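Local coordinates for hemin ABC transporter, periplasmic hemin-binding protein HutB (Vibrio cholerae, PDB 5KHL) that probably binds hemin in the periplasm and hands it to an ABC transporter for uptake into the cell, at residues S196-Q204 and A227-P235; I242-L250 and E261-L269. One frame throughout, in Å; residues are numbered along the deposited sequence.

Contact 1: residues S196-Q204 and A227-P235; sequences SMESMIEMQ and AVPMLAATP
Gln204 makes the one hydrogen bond that joins 196-204 to 227-235. Gln204 NE2 donates to Ala233 O at 2.7 Å, nearly straight at 174°. Gln204 NE2 also donates to Ile201 O, one helical turn back, at 2.6 Å. Both acceptors lie near the plane of the amide, so the two bonds together fix the rotation of that group. The chain bends at chi2 (-67°), which folds the amide back toward its own helix. Gln204 OE1 then rests against Pro235 CD at 3.3 Å.

Most other contacts are apolar. Met200 extends from the helix with CG anti to the backbone N (chi1 -166°). Met200 SD lands on Leu231 CD2 at 3.6 Å. Ile201 CD1 touches Met230 CE. Met197 CG meets Met230 CG and Met197 CE reaches Val228 CG1, but Met197 has two conformers and these contacts are doubtful in detail. Near the helix end, Thr234 CG2 sits against Met200 O and Gln204 NE2.

Two caps frame the contact. Ser196 OG accepts from Ser199 N at the start of helix 197-203. Thr234 OG1 donates to Leu231 O and caps Gly237 N. The chemistry implies a methionine-rich apolar interface, closed at the helix C-terminal end by one side-chain amide whose NE2 makes two hydrogen bonds.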
ATOM      1  N   SER A 196       7.925  21.672   3.021  1.00 54.81           N
ATOM      2  CA  SER A 196       8.329  23.031   2.722  1.00 58.06           C
ATOM      3  C   SER A 196       9.192  23.026   1.471  1.00 76.45           C
ATOM      4  O   SER A 196      10.009  22.120   1.270  1.00 75.91           O
ATOM      5  CB  SER A 196       9.079  23.651   3.900  1.00 62.15           C
ATOM      6  OG  SER A 196      10.480  23.696   3.679  1.00 60.72           O
ATOM      7  N   MET A 197       8.981  24.019   0.615  1.00 73.14           N
ATOM      8  CA  MET A 197       9.761  24.125  -0.609  0.50 76.85           C
ATOM      9  C   MET A 197      11.263  24.139  -0.309  1.00 80.12           C
ATOM     10  O   MET A 197      12.048  23.593  -1.083  1.00 84.78           O
ATOM     11  CB  MET A 197       9.359  25.377  -1.400  0.50 80.44           C
ATOM     12  CG  MET A 197       8.298  25.157  -2.486  0.50 82.19           C
ATOM     13  SD  MET A 197       7.500  23.536  -2.480  0.50 96.79           S
ATOM     14  CE  MET A 197       8.533  22.625  -3.615  0.50 53.43           C
ATOM     15  N   GLU A 198      11.652  24.737   0.821  1.00 89.98           N
ATOM     16  CA  GLU A 198      13.058  24.811   1.245  1.00 82.55           C
ATOM     17  C   GLU A 198      13.656  23.438   1.579  1.00 70.41           C
ATOM     18  O   GLU A 198      14.792  23.144   1.163  1.00 61.09           O
ATOM     19  CB  GLU A 198      13.215  25.720   2.460  1.00 83.09           C
ATOM     20  CG  GLU A 198      12.728  27.137   2.224  1.00 93.66           C
ATOM     21  CD  GLU A 198      11.783  27.610   3.322  1.00100.10           C
ATOM     22  OE1 GLU A 198      12.147  28.541   4.073  1.00101.90           O
ATOM     23  OE2 GLU A 198      10.677  27.035   3.434  1.00102.13           O
ATOM     24  N   SER A 199      12.912  22.623   2.337  1.00 56.41           N
ATOM     25  CA  SER A 199      13.338  21.273   2.692  1.00 56.51           C
ATOM     26  C   SER A 199      13.585  20.453   1.427  1.00 58.41           C
ATOM     27  O   SER A 199      14.576  19.730   1.337  1.00 61.38           O
ATOM     28  CB  SER A 199      12.292  20.587   3.576  1.00 57.68           C
ATOM     29  OG  SER A 199      12.064  21.303   4.780  1.00 62.78           O
ATOM     30  N   MET A 200      12.682  20.592   0.450  1.00 65.81           N
ATOM     31  CA  MET A 200      12.791  19.863  -0.805  1.00 56.52           C
ATOM     32  C   MET A 200      14.055  20.251  -1.544  1.00 56.05           C
ATOM     33  O   MET A 200      14.821  19.384  -1.984  1.00 67.07           O
ATOM     34  CB  MET A 200      11.582  20.098  -1.692  1.00 55.97           C
ATOM     35  CG  MET A 200      11.521  19.083  -2.825  1.00 55.66           C
ATOM     36  SD  MET A 200      10.190  19.425  -3.974  1.00 75.73           S
ATOM     37  CE  MET A 200       8.761  19.178  -2.931  1.00 95.85           C
ATOM     38  N   ILE A 201      14.275  21.550  -1.682  1.00 61.00           N
ATOM     39  CA  ILE A 201      15.531  22.039  -2.232  1.00 76.16           C
ATOM     40  C   ILE A 201      16.734  21.463  -1.467  1.00 71.34           C
ATOM     41  O   ILE A 201      17.712  21.014  -2.070  1.00 69.31           O
ATOM     42  CB  ILE A 201      15.614  23.564  -2.182  1.00 77.74           C
ATOM     43  CG1 ILE A 201      14.499  24.204  -3.000  1.00 86.07           C
ATOM     44  CG2 ILE A 201      16.943  24.029  -2.701  1.00 79.89           C
ATOM     45  CD1 ILE A 201      14.471  25.728  -2.857  1.00 96.91           C
ATOM     46  N   GLU A 202      16.641  21.468  -0.139  1.00 55.75           N
ATOM     47  CA  GLU A 202      17.717  20.973   0.704  1.00 55.45           C
ATOM     48  C   GLU A 202      17.965  19.474   0.520  1.00 58.36           C
ATOM     49  O   GLU A 202      19.119  19.043   0.438  1.00 61.18           O
ATOM     50  CB  GLU A 202      17.421  21.281   2.180  1.00 55.93           C
ATOM     51  CG  GLU A 202      18.558  20.925   3.132  1.00 55.48           C
ATOM     52  CD  GLU A 202      19.926  21.390   2.634  1.00 69.46           C
ATOM     53  OE1 GLU A 202      20.911  20.644   2.842  1.00 82.19           O
ATOM     54  OE2 GLU A 202      20.037  22.492   2.046  1.00 68.86           O
ATOM     55  N   MET A 203      16.883  18.695   0.441  1.00 58.61           N
ATOM     56  CA  MET A 203      16.963  17.228   0.351  1.00 54.45           C
ATOM     57  C   MET A 203      17.503  16.719  -0.986  1.00 55.18           C
ATOM     58  O   MET A 203      17.960  15.585  -1.087  1.00 62.54           O
ATOM     59  CB  MET A 203      15.592  16.599   0.604  1.00 49.30           C
ATOM     60  CG  MET A 203      15.119  16.737   2.019  1.00 49.15           C
ATOM     61  SD  MET A 203      13.388  16.296   2.190  1.00 53.16           S
ATOM     62  CE  MET A 203      13.044  16.879   3.861  1.00 53.52           C
ATOM     63  N   GLN A 204      17.432  17.560  -2.004  1.00 50.45           N
ATOM     64  CA  GLN A 204      18.010  17.248  -3.304  1.00 60.94           C
ATOM     65  C   GLN A 204      17.702  15.842  -3.855  1.00 59.26           C
ATOM     66  O   GLN A 204      18.620  15.125  -4.256  1.00 57.72           O
ATOM     67  CB  GLN A 204      19.521  17.446  -3.224  1.00 52.93           C
ATOM     68  CG  GLN A 204      19.940  18.901  -3.184  1.00 55.83           C
ATOM     69  CD  GLN A 204      19.638  19.619  -4.486  1.00 60.47           C
ATOM     70  OE1 GLN A 204      20.336  19.443  -5.484  1.00 60.31           O
ATOM     71  NE2 GLN A 204      18.584  20.419  -4.487  1.00 62.76           N
ATOM     72  N   ALA A 227       3.783  21.367 -11.689  1.00 75.92           N
ATOM     73  CA  ALA A 227       3.012  21.458 -10.454  1.00 83.06           C
ATOM     74  C   ALA A 227       3.880  21.875  -9.273  1.00 87.81           C
ATOM     75  O   ALA A 227       3.429  22.591  -8.370  1.00 90.51           O
ATOM     76  CB  ALA A 227       2.329  20.115 -10.161  1.00 68.37           C
ATOM     77  N   VAL A 228       5.128  21.409  -9.288  1.00 89.52           N
ATOM     78  CA  VAL A 228       6.072  21.634  -8.200  1.00 79.69           C
ATOM     79  C   VAL A 228       7.364  22.240  -8.743  1.00 78.56           C
ATOM     80  O   VAL A 228       8.399  21.563  -8.831  1.00 66.24           O
ATOM     81  CB  VAL A 228       6.365  20.328  -7.469  1.00 71.73           C
ATOM     82  CG1 VAL A 228       7.275  20.570  -6.258  1.00 60.67           C
ATOM     83  CG2 VAL A 228       5.060  19.686  -7.054  1.00 70.16           C
ATOM     84  N   PRO A 229       7.310  23.537  -9.077  1.00 83.52           N
ATOM     85  CA  PRO A 229       8.326  24.208  -9.897  1.00 93.18           C
ATOM     86  C   PRO A 229       9.704  24.278  -9.237  1.00 89.09           C
ATOM     87  O   PRO A 229      10.679  24.645  -9.901  1.00 91.76           O
ATOM     88  CB  PRO A 229       7.756  25.618 -10.091  1.00 86.07           C
ATOM     89  CG  PRO A 229       6.534  25.708  -9.207  1.00 86.12           C
ATOM     90  CD  PRO A 229       6.480  24.503  -8.339  1.00 88.11           C
ATOM     91  N   MET A 230       9.785  23.932  -7.955  1.00 78.26           N
ATOM     92  CA  MET A 230      11.055  23.993  -7.242  1.00 76.70           C
ATOM     93  C   MET A 230      11.862  22.710  -7.417  1.00 71.49           C
ATOM     94  O   MET A 230      13.044  22.661  -7.056  1.00 60.98           O
ATOM     95  CB  MET A 230      10.825  24.292  -5.755  1.00 76.18           C
ATOM     96  CG  MET A 230      10.120  25.622  -5.492  1.00 86.72           C
ATOM     97  SD  MET A 230      10.889  27.081  -6.244  1.00114.69           S
ATOM     98  CE  MET A 230      12.528  27.019  -5.533  1.00 78.45           C
ATOM     99  N   LEU A 231      11.225  21.685  -7.986  1.00 61.57           N
ATOM    100  CA  LEU A 231      11.935  20.470  -8.372  1.00 63.69           C
ATOM    101  C   LEU A 231      13.021  20.784  -9.395  1.00 65.39           C
ATOM    102  O   LEU A 231      14.008  20.058  -9.502  1.00 64.55           O
ATOM    103  CB  LEU A 231      10.975  19.427  -8.931  1.00 57.90           C
ATOM    104  CG  LEU A 231      10.178  18.689  -7.862  1.00 60.91           C
ATOM    105  CD1 LEU A 231       9.058  17.861  -8.504  1.00 65.41           C
ATOM    106  CD2 LEU A 231      11.097  17.812  -7.016  1.00 51.33           C
ATOM    107  N   ALA A 232      12.833  21.878 -10.126  1.00 55.63           N
ATOM    108  CA  ALA A 232      13.814  22.370 -11.088  1.00 69.63           C
ATOM    109  C   ALA A 232      15.203  22.569 -10.473  1.00 68.99           C
ATOM    110  O   ALA A 232      16.202  22.585 -11.191  1.00 76.44           O
ATOM    111  CB  ALA A 232      13.327  23.686 -11.714  1.00 64.57           C
ATOM    112  N   ALA A 233      15.260  22.724  -9.151  1.00 65.44           N
ATOM    113  CA  ALA A 233      16.528  22.885  -8.437  1.00 64.86           C
ATOM    114  C   ALA A 233      16.955  21.602  -7.704  1.00 62.30           C
ATOM    115  O   ALA A 233      17.760  21.652  -6.773  1.00 65.44           O
ATOM    116  CB  ALA A 233      16.434  24.046  -7.456  1.00 60.75           C
ATOM    117  N   THR A 234      16.400  20.464  -8.123  1.00 55.53           N
ATOM    118  CA  THR A 234      16.827  19.154  -7.646  1.00 51.74           C
ATOM    119  C   THR A 234      17.245  18.328  -8.851  1.00 52.32           C
ATOM    120  O   THR A 234      16.794  18.603  -9.954  1.00 54.52           O
ATOM    121  CB  THR A 234      15.718  18.425  -6.886  1.00 48.73           C
ATOM    122  OG1 THR A 234      14.633  18.159  -7.776  1.00 49.17           O
ATOM    123  CG2 THR A 234      15.217  19.275  -5.744  1.00 48.75           C
ATOM    124  N   PRO A 235      18.128  17.332  -8.653  1.00 63.77           N
ATOM    125  CA  PRO A 235      18.497  16.410  -9.733  1.00 57.01           C
ATOM    126  C   PRO A 235      17.285  15.754 -10.372  1.00 59.21           C
ATOM    127  O   PRO A 235      17.191  15.703 -11.607  1.00 56.88           O
ATOM    128  CB  PRO A 235      19.365  15.373  -9.025  1.00 53.41           C
ATOM    129  CG  PRO A 235      20.015  16.142  -7.942  1.00 53.52           C
ATOM    130  CD  PRO A 235      18.967  17.118  -7.456  1.00 62.18           C
TER

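Contact 2: residues I242-L250 and E261-L269; sequences IVAIDGHAL and EAQRIQTLL
Glu261 and Arg264, one turn apart on the helix, each bind the backbone of 244-246. Glu261 OE1 accepts from Asp246 N at 2.8 Å, nearly straight at 172°. The N-H comes to the anti side of the oxygen, 29° out of the carboxylate plane. Arg264 NH2 donates to Ala244 O at 2.7 Å, and this oxygen lies near the guanidinium plane. One side chain thus takes a backbone N-H and the other gives to a backbone C=O two residues earlier.

Apolar contacts lie alongside. Ile245 CD1 meets Ile265 CD1 at 3.5 Å, the two side chains crossing at about a right angle. Val243 CG1 touches Leu268 CD1 at 3.7 Å. Ala249 CB rests on Glu261 CG.

The two charged groups position each other. Arg264 holds Glu261 side-on, with Arg264 NE to Glu261 OE2 at 3.1 Å and Arg264 NH2 to Glu261 OE1 at 2.8 Å. Both nitrogens approach from above the carboxylate plane. Asp246 N reaches OE1 from the opposite face. The bend at Arg264 chi3 (60°) turns the edge of the guanidinium, NE and NH2, toward the Glu261 carboxylate. This pairing probably keeps the carboxylate ionised.

Farther out, Asp246 OD2 takes the His248 ND1 hydrogen on its syn lone pair, in the plane of the ring, at 3.0 Å. It meets His248 N on its anti side, making an Asx turn. Ile265 also packs on Met207 and Leu209 of strand 207-210, and Ile245 on Phe154.

Strand 242-244 is an edge strand of the mixed sheet, and the 261-269 part of helix 256-269 runs nearly antiparallel to it. This final strand and C-terminal helix fit the iron/B12 family of binding proteins, with two α/β lobes joined by a long helix, here 125-143.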
ATOM      1  N   ILE A 242      10.864  11.749 -12.608  1.00 60.66           N
ATOM      2  CA  ILE A 242       9.624  11.686 -11.837  1.00 61.66           C
ATOM      3  C   ILE A 242       8.834  10.429 -12.204  1.00 64.30           C
ATOM      4  O   ILE A 242       8.330  10.307 -13.316  1.00 76.95           O
ATOM      5  CB  ILE A 242       8.771  12.952 -12.069  1.00 65.53           C
ATOM      6  CG1 ILE A 242       9.477  14.154 -11.439  1.00 61.16           C
ATOM      7  CG2 ILE A 242       7.371  12.793 -11.482  1.00 55.75           C
ATOM      8  CD1 ILE A 242       9.182  15.443 -12.137  1.00 75.00           C
ATOM      9  N   VAL A 243       8.730   9.502 -11.254  1.00 62.70           N
ATOM     10  CA  VAL A 243       8.324   8.128 -11.534  1.00 60.60           C
ATOM     11  C   VAL A 243       7.029   7.714 -10.821  1.00 56.66           C
ATOM     12  O   VAL A 243       6.826   8.005  -9.640  1.00 50.79           O
ATOM     13  CB  VAL A 243       9.462   7.150 -11.135  1.00 53.91           C
ATOM     14  CG1 VAL A 243       9.064   5.727 -11.384  1.00 49.05           C
ATOM     15  CG2 VAL A 243      10.733   7.500 -11.902  1.00 55.38           C
ATOM     16  N   ALA A 244       6.158   7.024 -11.547  1.00 51.33           N
ATOM     17  CA  ALA A 244       4.853   6.655 -11.018  1.00 50.78           C
ATOM     18  C   ALA A 244       4.922   5.354 -10.245  1.00 49.78           C
ATOM     19  O   ALA A 244       5.523   4.383 -10.697  1.00 50.11           O
ATOM     20  CB  ALA A 244       3.833   6.546 -12.150  1.00 59.66           C
ATOM     21  N   ILE A 245       4.302   5.344  -9.075  1.00 46.38           N
ATOM     22  CA  ILE A 245       4.208   4.131  -8.284  1.00 55.27           C
ATOM     23  C   ILE A 245       2.720   3.819  -8.041  1.00 53.00           C
ATOM     24  O   ILE A 245       1.944   4.695  -7.705  1.00 45.99           O
ATOM     25  CB  ILE A 245       5.011   4.259  -6.943  1.00 41.68           C
ATOM     26  CG1 ILE A 245       5.005   2.947  -6.168  1.00 49.09           C
ATOM     27  CG2 ILE A 245       4.483   5.402  -6.061  1.00 41.74           C
ATOM     28  CD1 ILE A 245       5.924   2.959  -4.945  1.00 37.96           C
ATOM     29  N   ASP A 246       2.329   2.566  -8.242  1.00 55.65           N
ATOM     30  CA  ASP A 246       0.934   2.168  -8.130  1.00 53.14           C
ATOM     31  C   ASP A 246       0.397   2.401  -6.727  1.00 50.15           C
ATOM     32  O   ASP A 246       0.951   1.893  -5.760  1.00 48.05           O
ATOM     33  CB  ASP A 246       0.775   0.698  -8.514  1.00 58.42           C
ATOM     34  CG  ASP A 246      -0.673   0.321  -8.827  1.00 69.45           C
ATOM     35  OD1 ASP A 246      -0.993   0.139 -10.028  1.00 80.71           O
ATOM     36  OD2 ASP A 246      -1.487   0.215  -7.883  1.00 63.22           O
ATOM     37  N   GLY A 247      -0.694   3.150  -6.628  1.00 48.28           N
ATOM     38  CA  GLY A 247      -1.258   3.533  -5.345  1.00 48.14           C
ATOM     39  C   GLY A 247      -1.752   2.390  -4.471  1.00 54.73           C
ATOM     40  O   GLY A 247      -1.855   2.531  -3.245  1.00 46.58           O
ATOM     41  N   HIS A 248      -2.044   1.254  -5.097  1.00 50.01           N
ATOM     42  CA  HIS A 248      -2.489   0.067  -4.378  1.00 49.36           C
ATOM     43  C   HIS A 248      -1.380  -0.572  -3.557  1.00 52.45           C
ATOM     44  O   HIS A 248      -1.649  -1.350  -2.627  1.00 49.92           O
ATOM     45  CB  HIS A 248      -3.073  -0.955  -5.357  1.00 62.41           C
ATOM     46  CG  HIS A 248      -4.369  -0.513  -5.970  1.00 70.15           C
ATOM     47  ND1 HIS A 248      -4.431   0.151  -7.173  1.00 72.89           N
ATOM     48  CD2 HIS A 248      -5.640  -0.603  -5.514  1.00 68.67           C
ATOM     49  CE1 HIS A 248      -5.695   0.437  -7.448  1.00 73.29           C
ATOM     50  NE2 HIS A 248      -6.445  -0.007  -6.457  1.00 72.74           N
ATOM     51  N   ALA A 249      -0.139  -0.237  -3.899  1.00 55.45           N
ATOM     52  CA  ALA A 249       1.036  -0.764  -3.204  1.00 49.52           C
ATOM     53  C   ALA A 249       1.329   0.057  -1.966  1.00 46.19           C
ATOM     54  O   ALA A 249       2.290  -0.211  -1.249  1.00 44.86           O
ATOM     55  CB  ALA A 249       2.251  -0.770  -4.129  1.00 46.14           C
ATOM     56  N   LEU A 250       0.498   1.063  -1.723  1.00 42.24           N
ATOM     57  CA  LEU A 250       0.720   1.984  -0.618  1.00 41.98           C
ATOM     58  C   LEU A 250      -0.362   1.834   0.446  1.00 50.03           C
ATOM     59  O   LEU A 250      -0.269   2.412   1.534  1.00 56.07           O
ATOM     60  CB  LEU A 250       0.748   3.426  -1.124  1.00 42.92           C
ATOM     61  CG  LEU A 250       1.627   3.782  -2.325  1.00 46.04           C
ATOM     62  CD1 LEU A 250       1.687   5.297  -2.489  1.00 43.60           C
ATOM     63  CD2 LEU A 250       3.020   3.179  -2.218  1.00 40.55           C
ATOM     64  N   GLU A 261       6.339  -3.292  -7.083  1.00 39.01           N
ATOM     65  CA  GLU A 261       6.672  -1.912  -7.451  1.00 39.22           C
ATOM     66  C   GLU A 261       8.089  -1.540  -7.076  1.00 41.52           C
ATOM     67  O   GLU A 261       8.783  -0.896  -7.850  1.00 39.69           O
ATOM     68  CB  GLU A 261       5.732  -0.913  -6.774  1.00 38.46           C
ATOM     69  CG  GLU A 261       4.360  -0.872  -7.376  1.00 48.99           C
ATOM     70  CD  GLU A 261       4.399  -0.507  -8.833  1.00 44.41           C
ATOM     71  OE1 GLU A 261       4.178   0.680  -9.142  1.00 43.12           O
ATOM     72  OE2 GLU A 261       4.656  -1.403  -9.665  1.00 43.40           O
ATOM     73  N   ALA A 262       8.497  -1.933  -5.871  1.00 36.99           N
ATOM     74  CA  ALA A 262       9.835  -1.622  -5.368  1.00 43.33           C
ATOM     75  C   ALA A 262      10.899  -2.161  -6.309  1.00 38.36           C
ATOM     76  O   ALA A 262      11.816  -1.428  -6.670  1.00 44.52           O
ATOM     77  CB  ALA A 262      10.029  -2.179  -3.943  1.00 35.52           C
ATOM     78  N   GLN A 263      10.769  -3.430  -6.705  1.00 39.81           N
ATOM     79  CA  GLN A 263      11.667  -4.035  -7.699  1.00 50.53           C
ATOM     80  C   GLN A 263      11.654  -3.227  -8.974  1.00 47.30           C
ATOM     81  O   GLN A 263      12.708  -2.843  -9.490  1.00 45.63           O
ATOM     82  CB  GLN A 263      11.275  -5.476  -8.043  1.00 55.36           C
ATOM     83  CG  GLN A 263      11.317  -6.481  -6.913  1.00 65.00           C
ATOM     84  CD  GLN A 263      10.832  -7.857  -7.358  1.00 81.75           C
ATOM     85  OE1 GLN A 263      11.236  -8.356  -8.407  1.00 94.02           O
ATOM     86  NE2 GLN A 263       9.951  -8.465  -6.567  1.00 84.18           N
ATOM     87  N   ARG A 264      10.447  -2.979  -9.474  1.00 43.41           N
ATOM     88  CA  ARG A 264      10.272  -2.277 -10.735  1.00 44.17           C
ATOM     89  C   ARG A 264      10.905  -0.896 -10.680  1.00 48.64           C
ATOM     90  O   ARG A 264      11.501  -0.453 -11.653  1.00 55.25           O
ATOM     91  CB  ARG A 264       8.794  -2.156 -11.110  1.00 44.47           C
ATOM     92  CG  ARG A 264       8.598  -1.510 -12.485  1.00 47.22           C
ATOM     93  CD  ARG A 264       7.141  -1.224 -12.791  1.00 54.41           C
ATOM     94  NE  ARG A 264       6.559  -0.316 -11.809  1.00 53.92           N
ATOM     95  CZ  ARG A 264       6.620   1.006 -11.883  1.00 52.52           C
ATOM     96  NH1 ARG A 264       7.227   1.595 -12.900  1.00 57.52           N
ATOM     97  NH2 ARG A 264       6.071   1.738 -10.936  1.00 44.78           N
ATOM     98  N   ILE A 265      10.804  -0.222  -9.539  1.00 50.25           N
ATOM     99  CA  ILE A 265      11.384   1.114  -9.410  1.00 47.43           C
ATOM    100  C   ILE A 265      12.904   1.069  -9.165  1.00 48.94           C
ATOM    101  O   ILE A 265      13.636   1.914  -9.664  1.00 61.57           O
ATOM    102  CB  ILE A 265      10.697   1.915  -8.293  1.00 49.94           C
ATOM    103  CG1 ILE A 265       9.204   2.045  -8.592  1.00 49.70           C
ATOM    104  CG2 ILE A 265      11.298   3.330  -8.183  1.00 53.80           C
ATOM    105  CD1 ILE A 265       8.387   2.442  -7.413  1.00 46.36           C
ATOM    106  N   GLN A 266      13.392   0.072  -8.438  1.00 42.52           N
ATOM    107  CA  GLN A 266      14.845  -0.061  -8.220  1.00 49.98           C
ATOM    108  C   GLN A 266      15.596  -0.228  -9.540  1.00 49.23           C
ATOM    109  O   GLN A 266      16.710   0.262  -9.706  1.00 52.92           O
ATOM    110  CB  GLN A 266      15.148  -1.243  -7.288  1.00 42.85           C
ATOM    111  CG  GLN A 266      16.612  -1.403  -6.930  1.00 54.50           C
ATOM    112  CD  GLN A 266      16.874  -2.586  -5.980  1.00 58.20           C
ATOM    113  OE1 GLN A 266      16.587  -3.739  -6.307  1.00 58.43           O
ATOM    114  NE2 GLN A 266      17.419  -2.293  -4.802  1.00 59.75           N
ATOM    115  N   THR A 267      14.974  -0.927 -10.479  1.00 50.82           N
ATOM    116  CA  THR A 267      15.536  -1.114 -11.797  1.00 53.48           C
ATOM    117  C   THR A 267      15.655   0.244 -12.502  1.00 57.35           C
ATOM    118  O   THR A 267      16.569   0.474 -13.304  1.00 58.36           O
ATOM    119  CB  THR A 267      14.663  -2.093 -12.628  1.00 62.24           C
ATOM    120  OG1 THR A 267      14.742  -3.403 -12.060  1.00 57.06           O
ATOM    121  CG2 THR A 267      15.110  -2.153 -14.083  1.00 62.67           C
ATOM    122  N   LEU A 268      14.733   1.153 -12.197  1.00 52.77           N
ATOM    123  CA  LEU A 268      14.775   2.499 -12.789  1.00 54.26           C
ATOM    124  C   LEU A 268      15.836   3.365 -12.122  1.00 58.11           C
ATOM    125  O   LEU A 268      16.496   4.168 -12.796  1.00 55.41           O
ATOM    126  CB  LEU A 268      13.407   3.177 -12.689  1.00 48.91           C
ATOM    127  CG  LEU A 268      12.297   2.419 -13.422  1.00 49.80           C
ATOM    128  CD1 LEU A 268      10.924   2.965 -13.079  1.00 48.66           C
ATOM    129  CD2 LEU A 268      12.543   2.477 -14.926  1.00 53.63           C
ATOM    130  N   LEU A 269      16.001   3.184 -10.806  1.00 49.92           N
ATOM    131  CA  LEU A 269      16.881   4.019 -10.000  1.00 54.89           C
ATOM    132  C   LEU A 269      18.343   3.585 -10.116  1.00 61.24           C
ATOM    133  O   LEU A 269      19.252   4.401  -9.989  1.00 65.65           O
ATOM    134  CB  LEU A 269      16.442   3.978  -8.534  1.00 50.12           C
ATOM    135  CG  LEU A 269      17.194   4.892  -7.572  1.00 46.52           C
ATOM    136  CD1 LEU A 269      16.872   6.323  -7.922  1.00 46.88           C
ATOM    137  CD2 LEU A 269      16.860   4.577  -6.107  1.00 43.87           C
TER

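Overall arrangement
Both segments of contact 1 precede those of contact 2 along the chain. Their centres are about 20 Å apart, and their nearest atoms come within about 4 Å without touching. Both belong to the lobe built on the mixed sheet of strands 192-194, 164-166, 152-156, 207-210 and 242-244. Contact 1 lies at the periphery, its centre about 25 Å from the chain centre, where helix 197-203 meets the loop ahead of helix 235-238. Contact 2 is nearer, about 11 Å between the same kinds of centres, and joins an edge strand to the C-terminal helix. The chain passes from contact 1 through helix 235-238 into strand 242-244. Contact 1 thus joins parts of the lobe's outer rim, and contact 2 its sheet and helix layers.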